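Local coordinates for protein endo-beta-1,4-mannanase (Alicyclobacillus acidocaldarius, PDB 4CD6) that hydrolyses internal beta-1,4-mannosidic linkages of mannans and related polysaccharides, as a glycoside hydrolase of family 113, at residues 200-205 / 227-232; 278-283 / 299-304. All coordinates share one frame; numbering follows the deposited sequence.

Contacts 1 and 2 occupy adjoining sectors of one (beta/alpha)8 barrel and, with centres about 13 Å apart, line the same sugar-binding pocket. Strands 227-232 and 275-283 are neighbours in the barrel sheet: probable hydrogen bonds run from Met279 N to Phe229 O and from Trp281 N to Val232 O, each 2.8 Å. Side chains meet as well, Tyr203 OH lying 3.1 Å from Trp281 CG. Both contacts touch the piperidine IFM, contact 1 through Glu231 and Tyr203 and contact 2 through Trp281 and Tyr299. Contact 2 alone extends to the mannose BMA, joined to the piperidine through O4, so the two together grip successive rings of one disaccharide-like inhibitor.

Contact 1 of 2, residues 200-205 / 227-232; sequences SSAYYP and LFFMEV. With IFM (5-hydroxymethyl-3,4-dihydroxypiperidine), chain B.
Ser200 and Phe229 are paired on neighbouring parallel strands of the barrel, and the backbone bonds fix the register. Ser200 N donates to Phe228 O at 3.2 Å. Ser200 O then receives two N-H groups: that of Glu231 arrives almost straight, with N 3.2 Å from Ser200 O, whereas the bond from Met230 N is weak. This forked acceptance belongs to a beta bulge, because Ser200 pairs with Phe229 but Ser201 with Glu231, which makes Met230 the extra residue. Ala202 N closes the ladder on Glu231 O at 2.8 Å, after which inverse gamma turns centred on Ala202 and Tyr203 lead the chain away.

Apolar contact lies beside Phe229. Ala202 CB sits over one face of its ring, 3.6 Å from the Phe229 centroid and 17° off the normal, a CH-pi arrangement, while Val232 CG2 lies 4.2 Å from Ala202 CB. Ser200 OG also approaches this ring, but its hydrogen bond goes to Glu186.

The polar side chains of Ser201 and Glu231 lie on the other face of the sheet, where Tyr203 reaches in from the following loop. Glu231 runs extended beyond CG (chi2 -172°), which carries its carboxylate to the Tyr203 hydroxyl. Tyr203 OH donates to the anti lone pair of Glu231 OE1 at 2.6 Å; that oxygen lies at the ring edge, in the ring plane, with ring and carboxylate planes 85° apart. The same OE1 accepts IFM N at 2.7 Å, and OE2 forms a salt bridge with Lys93. Ser201 OG, close beside the carboxylate, bonds to Glu151 and Asn180.

Glu231 lies near the C-terminal end of the seventh barrel strand, where clan GH-A retaining glycosidases carry their nucleophile. The ring nitrogen of such piperidines stands in for an anomeric carbon, so its bond to a carboxylate oxygen held by Tyr203 is consistent with that role here.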
ATOM      1  N   SER A 200      -5.115  -0.891   6.378  1.00 19.10           N
ATOM      2  CA  SER A 200      -4.996   0.545   6.552  1.00 16.17           C
ATOM      3  C   SER A 200      -3.572   1.051   6.359  1.00 16.99           C
ATOM      4  O   SER A 200      -2.611   0.272   6.342  1.00 17.54           O
ATOM      5  CB  SER A 200      -5.559   0.982   7.884  1.00 21.47           C
ATOM      6  OG  SER A 200      -4.698   0.614   8.941  1.00 23.05           O
ATOM      7  N   SER A 201      -3.487   2.373   6.137  1.00 20.89           N
ATOM      8  CA  SER A 201      -2.220   3.110   6.035  1.00 19.53           C
ATOM      9  C   SER A 201      -1.948   3.642   7.427  1.00 19.44           C
ATOM     10  O   SER A 201      -2.377   4.760   7.816  1.00 22.08           O
ATOM     11  CB  SER A 201      -2.322   4.232   4.999  1.00 20.44           C
ATOM     12  OG  SER A 201      -2.282   3.735   3.677  1.00 22.01           O
ATOM     13  N   ALA A 202      -1.301   2.798   8.197  1.00 19.62           N
ATOM     14  CA  ALA A 202      -1.245   2.955   9.659  1.00 21.22           C
ATOM     15  C   ALA A 202      -0.109   3.859  10.090  1.00 22.46           C
ATOM     16  O   ALA A 202       0.778   3.474  10.874  1.00 24.61           O
ATOM     17  CB  ALA A 202      -1.144   1.593  10.317  1.00 27.14           C
ATOM     18  N   TYR A 203      -0.158   5.082   9.588  1.00 23.09           N
ATOM     19  CA  TYR A 203       0.890   6.089   9.863  1.00 23.43           C
ATOM     20  C   TYR A 203       0.531   6.785  11.173  1.00 24.47           C
ATOM     21  O   TYR A 203       0.219   7.968  11.202  1.00 29.35           O
ATOM     22  CB  TYR A 203       0.988   7.081   8.702  1.00 25.12           C
ATOM     23  CG  TYR A 203       1.500   6.460   7.420  1.00 22.11           C
ATOM     24  CD1 TYR A 203       2.860   6.172   7.256  1.00 23.87           C
ATOM     25  CD2 TYR A 203       0.644   6.198   6.356  1.00 22.70           C
ATOM     26  CE1 TYR A 203       3.348   5.612   6.094  1.00 23.87           C
ATOM     27  CE2 TYR A 203       1.125   5.624   5.187  1.00 21.92           C
ATOM     28  CZ  TYR A 203       2.466   5.345   5.060  1.00 21.37           C
ATOM     29  OH  TYR A 203       2.942   4.786   3.912  1.00 24.99           O
ATOM     30  N   TYR A 204       0.557   6.022  12.266  1.00 22.76           N
ATOM     31  CA  TYR A 204       0.255   6.557  13.593  1.00 23.61           C
ATOM     32  C   TYR A 204       1.506   7.165  14.214  1.00 26.87           C
ATOM     33  O   TYR A 204       2.551   6.537  14.206  1.00 28.02           O
ATOM     34  CB  TYR A 204      -0.386   5.493  14.521  1.00 26.69           C
ATOM     35  CG  TYR A 204      -1.766   5.076  14.001  1.00 23.89           C
ATOM     36  CD1 TYR A 204      -2.851   5.965  14.066  1.00 24.99           C
ATOM     37  CD2 TYR A 204      -1.974   3.814  13.437  1.00 24.84           C
ATOM     38  CE1 TYR A 204      -4.094   5.622  13.546  1.00 24.46           C
ATOM     39  CE2 TYR A 204      -3.224   3.446  12.928  1.00 21.18           C
ATOM     40  CZ  TYR A 204      -4.272   4.345  12.978  1.00 26.43           C
ATOM     41  OH  TYR A 204      -5.513   4.009  12.464  1.00 24.59           O
ATOM     42  N   PRO A 205       1.409   8.407  14.737  1.00 30.83           N
ATOM     43  CA  PRO A 205       2.586   8.948  15.422  1.00 32.04           C
ATOM     44  C   PRO A 205       3.048   8.006  16.533  1.00 32.72           C
ATOM     45  O   PRO A 205       2.249   7.236  17.104  1.00 33.91           O
ATOM     46  CB  PRO A 205       2.082  10.287  15.996  1.00 34.02           C
ATOM     47  CG  PRO A 205       0.927  10.670  15.132  1.00 37.75           C
ATOM     48  CD  PRO A 205       0.279   9.364  14.747  1.00 34.94           C
ATOM     49  N   LEU A 227      -7.355  -8.028  10.022  1.00 21.11           N
ATOM     50  CA  LEU A 227      -6.869  -6.677   9.758  1.00 19.58           C
ATOM     51  C   LEU A 227      -5.369  -6.654   9.644  1.00 20.48           C
ATOM     52  O   LEU A 227      -4.675  -7.202  10.502  1.00 20.05           O
ATOM     53  CB  LEU A 227      -7.326  -5.724  10.863  1.00 21.05           C
ATOM     54  CG  LEU A 227      -7.062  -4.229  10.671  1.00 19.85           C
ATOM     55  CD1 LEU A 227      -8.122  -3.361  11.346  1.00 21.07           C
ATOM     56  CD2 LEU A 227      -5.678  -3.805  11.118  1.00 23.81           C
ATOM     57  N   PHE A 228      -4.855  -5.957   8.612  1.00 17.89           N
ATOM     58  CA  PHE A 228      -3.416  -5.738   8.519  1.00 17.22           C
ATOM     59  C   PHE A 228      -3.112  -4.327   8.052  1.00 16.15           C
ATOM     60  O   PHE A 228      -4.009  -3.551   7.743  1.00 19.46           O
ATOM     61  CB  PHE A 228      -2.694  -6.802   7.701  1.00 17.88           C
ATOM     62  CG  PHE A 228      -2.835  -6.670   6.214  1.00 18.56           C
ATOM     63  CD1 PHE A 228      -3.970  -7.077   5.572  1.00 15.82           C
ATOM     64  CD2 PHE A 228      -1.783  -6.196   5.457  1.00 19.20           C
ATOM     65  CE1 PHE A 228      -4.082  -6.971   4.182  1.00 18.21           C
ATOM     66  CE2 PHE A 228      -1.880  -6.098   4.082  1.00 21.28           C
ATOM     67  CZ  PHE A 228      -3.021  -6.495   3.440  1.00 21.20           C
ATOM     68  N   PHE A 229      -1.834  -3.999   8.016  1.00 19.41           N
ATOM     69  CA  PHE A 229      -1.424  -2.656   7.576  1.00 18.05           C
ATOM     70  C   PHE A 229      -0.896  -2.755   6.151  1.00 15.36           C
ATOM     71  O   PHE A 229       0.129  -3.387   5.927  1.00 19.01           O
ATOM     72  CB  PHE A 229      -0.371  -2.111   8.512  1.00 17.97           C
ATOM     73  CG  PHE A 229      -0.815  -2.007   9.964  1.00 19.35           C
ATOM     74  CD1 PHE A 229      -2.127  -1.710  10.309  1.00 19.14           C
ATOM     75  CD2 PHE A 229       0.129  -2.144  10.984  1.00 20.25           C
ATOM     76  CE1 PHE A 229      -2.516  -1.595  11.650  1.00 20.90           C
ATOM     77  CE2 PHE A 229      -0.244  -2.014  12.299  1.00 20.87           C
ATOM     78  CZ  PHE A 229      -1.563  -1.729  12.633  1.00 23.96           C
ATOM     79  N   MET A 230      -1.645  -2.182   5.187  1.00 14.76           N
ATOM     80  CA  MET A 230      -1.209  -2.215   3.798  1.00 16.95           C
ATOM     81  C   MET A 230      -0.144  -1.159   3.537  1.00 16.62           C
ATOM     82  O   MET A 230       0.606  -1.298   2.587  1.00 21.61           O
ATOM     83  CB  MET A 230      -2.361  -2.027   2.808  1.00 17.18           C
ATOM     84  CG  MET A 230      -2.873  -3.305   2.128  1.00 26.18           C
ATOM     85  SD  MET A 230      -1.626  -4.190   1.158  1.00 27.12           S
ATOM     86  CE  MET A 230      -0.929  -2.876   0.222  1.00 33.65           C
ATOM     87  N   GLU A 231      -0.075  -0.140   4.374  1.00 18.24           N
ATOM     88  CA  GLU A 231       1.113   0.729   4.407  1.00 20.04           C
ATOM     89  C   GLU A 231       1.437   1.014   5.849  1.00 19.40           C
ATOM     90  O   GLU A 231       0.567   1.344   6.644  1.00 20.47           O
ATOM     91  CB  GLU A 231       0.899   2.091   3.725  1.00 21.67           C
ATOM     92  CG  GLU A 231       0.466   2.043   2.294  1.00 23.37           C
ATOM     93  CD  GLU A 231       0.472   3.413   1.628  1.00 25.51           C
ATOM     94  OE1 GLU A 231       1.070   4.377   2.165  1.00 22.21           O
ATOM     95  OE2 GLU A 231      -0.121   3.515   0.539  1.00 24.74           O
ATOM     96  N   VAL A 232       2.715   0.952   6.167  1.00 20.60           N
ATOM     97  CA  VAL A 232       3.191   1.489   7.423  1.00 21.70           C
ATOM     98  C   VAL A 232       4.673   1.781   7.268  1.00 21.02           C
ATOM     99  O   VAL A 232       5.404   1.019   6.629  1.00 21.75           O
ATOM    100  CB  VAL A 232       2.858   0.532   8.596  1.00 24.85           C
ATOM    101  CG1 VAL A 232       3.597  -0.784   8.473  1.00 24.99           C
ATOM    102  CG2 VAL A 232       3.067   1.234   9.929  1.00 30.58           C
TER
HETATM  103  O4  IFM B 500       3.817   8.027  -0.398  1.00 34.95           O
HETATM  104  C4  IFM B 500       2.554   8.174   0.279  1.00 30.27           C
HETATM  105  C3  IFM B 500       1.493   7.464  -0.549  1.00 30.75           C
HETATM  106  O3  IFM B 500       1.288   8.223  -1.749  1.00 31.60           O
HETATM  107  C2  IFM B 500       0.164   7.228   0.188  1.00 35.15           C
HETATM  108  N   IFM B 500       0.363   6.937   1.612  1.00 28.97           N
HETATM  109  C1  IFM B 500       1.349   7.693   2.398  1.00 30.73           C
HETATM  110  C5  IFM B 500       2.687   7.589   1.686  1.00 29.88           C
HETATM  111  C6  IFM B 500       3.842   8.174   2.501  1.00 35.24           C
HETATM  112  O6  IFM B 500       3.756   9.593   2.694  1.00 35.33           O

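Contact 2 of 2, residues 278-283 / 299-304; sequences YMLWEW and YCIYGK. With IFM (5-hydroxymethyl-3,4-dihydroxypiperidine), chain B; BMA (beta-D-mannopyranose), chain C.
Leu280 CD1 meets Ile301 CD1 at 4.3 Å where the eighth strand of the (beta/alpha)8 barrel faces the loop leading to helix 305-318. Next, Trp281 swings its indole into the pocket, CG anti to the backbone N (chi1 -169°). Its CD1 edge points at the face of Tyr299 in a T-shaped pair, with ring centroids of Trp281 and Tyr299 5.0 Å apart and planes at 86°. One indole face carries IFM C5, the opposite one Glu282 CB. Were Tyr299 cut back to an alanine, the Trp281 edge would probably lose its facing ring, leaving the indole freer to shift against the piperidine, and Pro244 O would lose its hydroxyl partner.

A cis peptide joins Trp281 to Glu282, a non-proline feature familiar at this strand end in clan GH-A. BMA O2 donates to Glu282 OE2 at 2.6 Å and accepts a weak bond from Trp281 NE1. No direct hydrogen bond crosses the segments; waters bridge them, one linking Glu282 OE2 to Tyr299 N, while the buried Glu282 N has no partner. Cys300 CA makes a CA-H...O contact with Glu282 O at 3.3 Å.

Trp283 packs by its six-membered ring: Cys300 SG lies over one face of it, 4.4 Å from the centroid and 25° off the normal, and also accepts Tyr302 N. At the indole's far corner, Trp283 CH2 touches Tyr302 CD1 at 3.6 Å.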
ATOM      1  N   TYR A 278       2.128  -6.697   8.415  1.00 19.17           N
ATOM      2  CA  TYR A 278       2.763  -5.412   8.041  1.00 19.35           C
ATOM      3  C   TYR A 278       3.227  -5.411   6.606  1.00 19.92           C
ATOM      4  O   TYR A 278       4.090  -6.234   6.233  1.00 20.86           O
ATOM      5  CB  TYR A 278       4.004  -5.246   8.873  1.00 20.20           C
ATOM      6  CG  TYR A 278       3.843  -5.297  10.385  1.00 22.10           C
ATOM      7  CD1 TYR A 278       3.476  -4.187  11.100  1.00 19.72           C
ATOM      8  CD2 TYR A 278       4.107  -6.457  11.089  1.00 25.00           C
ATOM      9  CE1 TYR A 278       3.348  -4.224  12.485  1.00 22.82           C
ATOM     10  CE2 TYR A 278       3.997  -6.505  12.470  1.00 24.05           C
ATOM     11  CZ  TYR A 278       3.610  -5.390  13.158  1.00 28.59           C
ATOM     12  OH  TYR A 278       3.512  -5.425  14.535  1.00 29.64           O
ATOM     13  N   MET A 279       2.670  -4.499   5.797  1.00 18.67           N
ATOM     14  CA  MET A 279       3.190  -4.255   4.456  1.00 18.67           C
ATOM     15  C   MET A 279       3.897  -2.888   4.533  1.00 20.82           C
ATOM     16  O   MET A 279       3.281  -1.816   4.579  1.00 19.52           O
ATOM     17  CB  MET A 279       2.065  -4.259   3.436  1.00 19.70           C
ATOM     18  CG  MET A 279       2.534  -4.423   2.020  1.00 21.87           C
ATOM     19  SD  MET A 279       3.006  -6.090   1.570  1.00 21.16           S
ATOM     20  CE  MET A 279       1.441  -6.932   1.560  1.00 19.91           C
ATOM     21  N   LEU A 280       5.204  -2.960   4.626  1.00 18.94           N
ATOM     22  CA  LEU A 280       5.990  -1.771   4.890  1.00 17.97           C
ATOM     23  C   LEU A 280       6.028  -0.838   3.684  1.00 19.19           C
ATOM     24  O   LEU A 280       5.885  -1.261   2.545  1.00 20.59           O
ATOM     25  CB  LEU A 280       7.401  -2.150   5.349  1.00 23.86           C
ATOM     26  CG  LEU A 280       7.523  -3.006   6.634  1.00 26.03           C
ATOM     27  CD1 LEU A 280       8.978  -3.125   7.072  1.00 26.94           C
ATOM     28  CD2 LEU A 280       6.670  -2.477   7.750  1.00 32.94           C
ATOM     29  N   TRP A 281       6.201   0.447   3.991  1.00 20.87           N
ATOM     30  CA  TRP A 281       6.309   1.521   2.989  1.00 21.55           C
ATOM     31  C   TRP A 281       7.677   2.117   3.222  1.00 24.36           C
ATOM     32  O   TRP A 281       7.917   2.595   4.316  1.00 24.59           O
ATOM     33  CB  TRP A 281       5.249   2.594   3.212  1.00 21.21           C
ATOM     34  CG  TRP A 281       5.144   3.558   2.081  1.00 20.93           C
ATOM     35  CD1 TRP A 281       5.800   4.766   1.966  1.00 24.48           C
ATOM     36  CD2 TRP A 281       4.378   3.411   0.884  1.00 22.43           C
ATOM     37  NE1 TRP A 281       5.477   5.360   0.783  1.00 27.21           N
ATOM     38  CE2 TRP A 281       4.602   4.553   0.103  1.00 22.72           C
ATOM     39  CE3 TRP A 281       3.513   2.422   0.400  1.00 23.06           C
ATOM     40  CZ2 TRP A 281       4.009   4.724  -1.141  1.00 24.09           C
ATOM     41  CZ3 TRP A 281       2.913   2.598  -0.823  1.00 27.06           C
ATOM     42  CH2 TRP A 281       3.158   3.743  -1.585  1.00 27.72           C
ATOM     43  N   GLU A 282       8.613   2.074   2.275  1.00 22.28           N
ATOM     44  CA  GLU A 282       8.525   1.513   0.940  1.00 24.22           C
ATOM     45  C   GLU A 282       9.942   1.207   0.482  1.00 23.64           C
ATOM     46  O   GLU A 282      10.918   1.530   1.181  1.00 28.30           O
ATOM     47  CB  GLU A 282       7.858   2.505  -0.042  1.00 23.04           C
ATOM     48  CG  GLU A 282       8.658   3.813  -0.188  1.00 25.10           C
ATOM     49  CD  GLU A 282       8.125   4.767  -1.226  1.00 28.47           C
ATOM     50  OE1 GLU A 282       7.655   4.313  -2.279  1.00 29.49           O
ATOM     51  OE2 GLU A 282       8.246   5.987  -1.001  1.00 34.67           O
ATOM     52  N   TRP A 283      10.048   0.650  -0.717  1.00 23.27           N
ATOM     53  CA  TRP A 283      11.332   0.242  -1.316  1.00 24.08           C
ATOM     54  C   TRP A 283      11.402   0.787  -2.733  1.00 24.43           C
ATOM     55  O   TRP A 283      10.508   0.565  -3.511  1.00 23.21           O
ATOM     56  CB  TRP A 283      11.391  -1.282  -1.342  1.00 22.77           C
ATOM     57  CG  TRP A 283      12.766  -1.915  -1.513  1.00 22.23           C
ATOM     58  CD1 TRP A 283      13.398  -2.188  -2.682  1.00 24.20           C
ATOM     59  CD2 TRP A 283      13.611  -2.414  -0.471  1.00 20.18           C
ATOM     60  NE1 TRP A 283      14.611  -2.808  -2.440  1.00 23.07           N
ATOM     61  CE2 TRP A 283      14.769  -2.942  -1.085  1.00 19.27           C
ATOM     62  CE3 TRP A 283      13.520  -2.431   0.928  1.00 22.08           C
ATOM     63  CZ2 TRP A 283      15.800  -3.519  -0.352  1.00 25.85           C
ATOM     64  CZ3 TRP A 283      14.568  -2.992   1.655  1.00 24.66           C
ATOM     65  CH2 TRP A 283      15.684  -3.540   1.011  1.00 24.36           C
ATOM     66  N   TYR A 299      11.666   6.831   3.158  1.00 24.71           N
ATOM     67  CA  TYR A 299      10.991   5.745   3.886  1.00 27.92           C
ATOM     68  C   TYR A 299      11.756   4.415   3.852  1.00 26.64           C
ATOM     69  O   TYR A 299      11.470   3.500   4.649  1.00 29.21           O
ATOM     70  CB  TYR A 299       9.599   5.537   3.273  1.00 27.06           C
ATOM     71  CG  TYR A 299       8.582   6.542   3.685  1.00 26.36           C
ATOM     72  CD1 TYR A 299       7.852   6.381   4.846  1.00 25.12           C
ATOM     73  CD2 TYR A 299       8.288   7.648   2.877  1.00 28.86           C
ATOM     74  CE1 TYR A 299       6.882   7.310   5.222  1.00 24.46           C
ATOM     75  CE2 TYR A 299       7.321   8.559   3.240  1.00 26.60           C
ATOM     76  CZ  TYR A 299       6.627   8.408   4.415  1.00 29.23           C
ATOM     77  OH  TYR A 299       5.673   9.360   4.769  1.00 30.17           O
ATOM     78  N   CYS A 300      12.680   4.254   2.920  1.00 27.27           N
ATOM     79  CA  CYS A 300      13.399   2.989   2.810  1.00 27.90           C
ATOM     80  C   CYS A 300      14.199   2.681   4.090  1.00 28.97           C
ATOM     81  O   CYS A 300      14.826   3.562   4.678  1.00 29.74           O
ATOM     82  CB  CYS A 300      14.297   2.952   1.565  1.00 30.72           C
ATOM     83  SG  CYS A 300      14.907   1.307   1.191  1.00 31.81           S
ATOM     84  N   ILE A 301      14.130   1.430   4.543  1.00 28.20           N
ATOM     85  CA  ILE A 301      14.873   1.020   5.725  1.00 27.09           C
ATOM     86  C   ILE A 301      16.259   0.457   5.390  1.00 29.92           C
ATOM     87  O   ILE A 301      17.049   0.218   6.299  1.00 30.51           O
ATOM     88  CB  ILE A 301      14.110  -0.012   6.582  1.00 29.43           C
ATOM     89  CG1 ILE A 301      13.861  -1.325   5.826  1.00 29.07           C
ATOM     90  CG2 ILE A 301      12.807   0.591   7.096  1.00 28.82           C
ATOM     91  CD1 ILE A 301      13.158  -2.349   6.694  1.00 30.27           C
ATOM     92  N   TYR A 302      16.548   0.240   4.104  1.00 29.57           N
ATOM     93  CA  TYR A 302      17.775  -0.465   3.664  1.00 30.25           C
ATOM     94  C   TYR A 302      19.032   0.250   4.129  1.00 32.51           C
ATOM     95  O   TYR A 302      19.184   1.445   3.883  1.00 38.07           O
ATOM     96  CB  TYR A 302      17.797  -0.535   2.133  1.00 31.31           C
ATOM     97  CG  TYR A 302      18.938  -1.324   1.487  1.00 32.51           C
ATOM     98  CD1 TYR A 302      19.100  -2.690   1.735  1.00 34.06           C
ATOM     99  CD2 TYR A 302      19.818  -0.703   0.587  1.00 40.13           C
ATOM    100  CE1 TYR A 302      20.105  -3.414   1.121  1.00 34.13           C
ATOM    101  CE2 TYR A 302      20.843  -1.416  -0.031  1.00 38.39           C
ATOM    102  CZ  TYR A 302      20.978  -2.770   0.230  1.00 34.70           C
ATOM    103  OH  TYR A 302      21.982  -3.478  -0.379  1.00 44.44           O
ATOM    104  N   GLY A 303      19.926  -0.479   4.799  1.00 37.43           N
ATOM    105  CA  GLY A 303      21.216   0.081   5.239  1.00 41.19           C
ATOM    106  C   GLY A 303      21.106   0.880   6.520  1.00 43.15           C
ATOM    107  O   GLY A 303      22.103   1.377   7.011  1.00 41.78           O
ATOM    108  N   LYS A 304      19.895   0.979   7.074  1.00 39.95           N
ATOM    109  CA  LYS A 304      19.656   1.777   8.264  1.00 35.28           C
ATOM    110  C   LYS A 304      19.383   0.918   9.482  1.00 36.99           C
ATOM    111  O   LYS A 304      19.080  -0.275   9.365  1.00 40.96           O
ATOM    112  CB  LYS A 304      18.467   2.706   8.047  1.00 36.44           C
ATOM    113  CG  LYS A 304      18.610   3.544   6.814  1.00 32.44           C
ATOM    114  CD  LYS A 304      17.514   4.574   6.668  1.00 35.33           C
ATOM    115  CE  LYS A 304      17.600   5.191   5.282  1.00 35.44           C
ATOM    116  NZ  LYS A 304      16.385   5.900   4.795  1.00 33.39           N
TER
HETATM  117  O4  IFM B 500       3.817   8.027  -0.398  1.00 34.95           O
HETATM  118  C4  IFM B 500       2.554   8.174   0.279  1.00 30.27           C
HETATM  119  C3  IFM B 500       1.493   7.464  -0.549  1.00 30.75           C
HETATM  120  O3  IFM B 500       1.288   8.223  -1.749  1.00 31.60           O
HETATM  121  C2  IFM B 500       0.164   7.228   0.188  1.00 35.15           C
HETATM  122  N   IFM B 500       0.363   6.937   1.612  1.00 28.97           N
HETATM  123  C1  IFM B 500       1.349   7.693   2.398  1.00 30.73           C
HETATM  124  C5  IFM B 500       2.687   7.589   1.686  1.00 29.88           C
HETATM  125  C6  IFM B 500       3.842   8.174   2.501  1.00 35.24           C
HETATM  126  O6  IFM B 500       3.756   9.593   2.694  1.00 35.33           O
HETATM  127  C1  BMA C 501       4.611   9.053  -0.986  1.00 31.58           C
HETATM  128  C2  BMA C 501       6.081   8.734  -1.200  1.00 35.39           C
HETATM  129  C3  BMA C 501       6.629   9.831  -2.107  1.00 37.32           C
HETATM  130  C4  BMA C 501       5.801   9.906  -3.383  1.00 36.18           C
HETATM  131  C5  BMA C 501       4.288  10.007  -3.120  1.00 37.00           C
HETATM  132  C6  BMA C 501       3.513   9.994  -4.446  1.00 41.05           C
HETATM  133  O2  BMA C 501       6.262   7.428  -1.795  1.00 40.74           O
HETATM  134  O3  BMA C 501       7.988   9.586  -2.461  1.00 48.92           O
HETATM  135  O4  BMA C 501       6.206  11.061  -4.113  1.00 38.42           O
HETATM  136  O5  BMA C 501       3.896   8.947  -2.225  1.00 34.95           O
HETATM  137  O6  BMA C 501       2.089  10.013  -4.248  1.00 40.83           O
HETATM  138  O   HOH W   1       9.580   3.063   6.466  1.00 26.88           O
HETATM  139  O   HOH W   2      10.551   6.834   0.247  1.00 30.67           O
HETATM  140  O   HOH W   3      11.446   0.394   3.923  1.00 36.88           O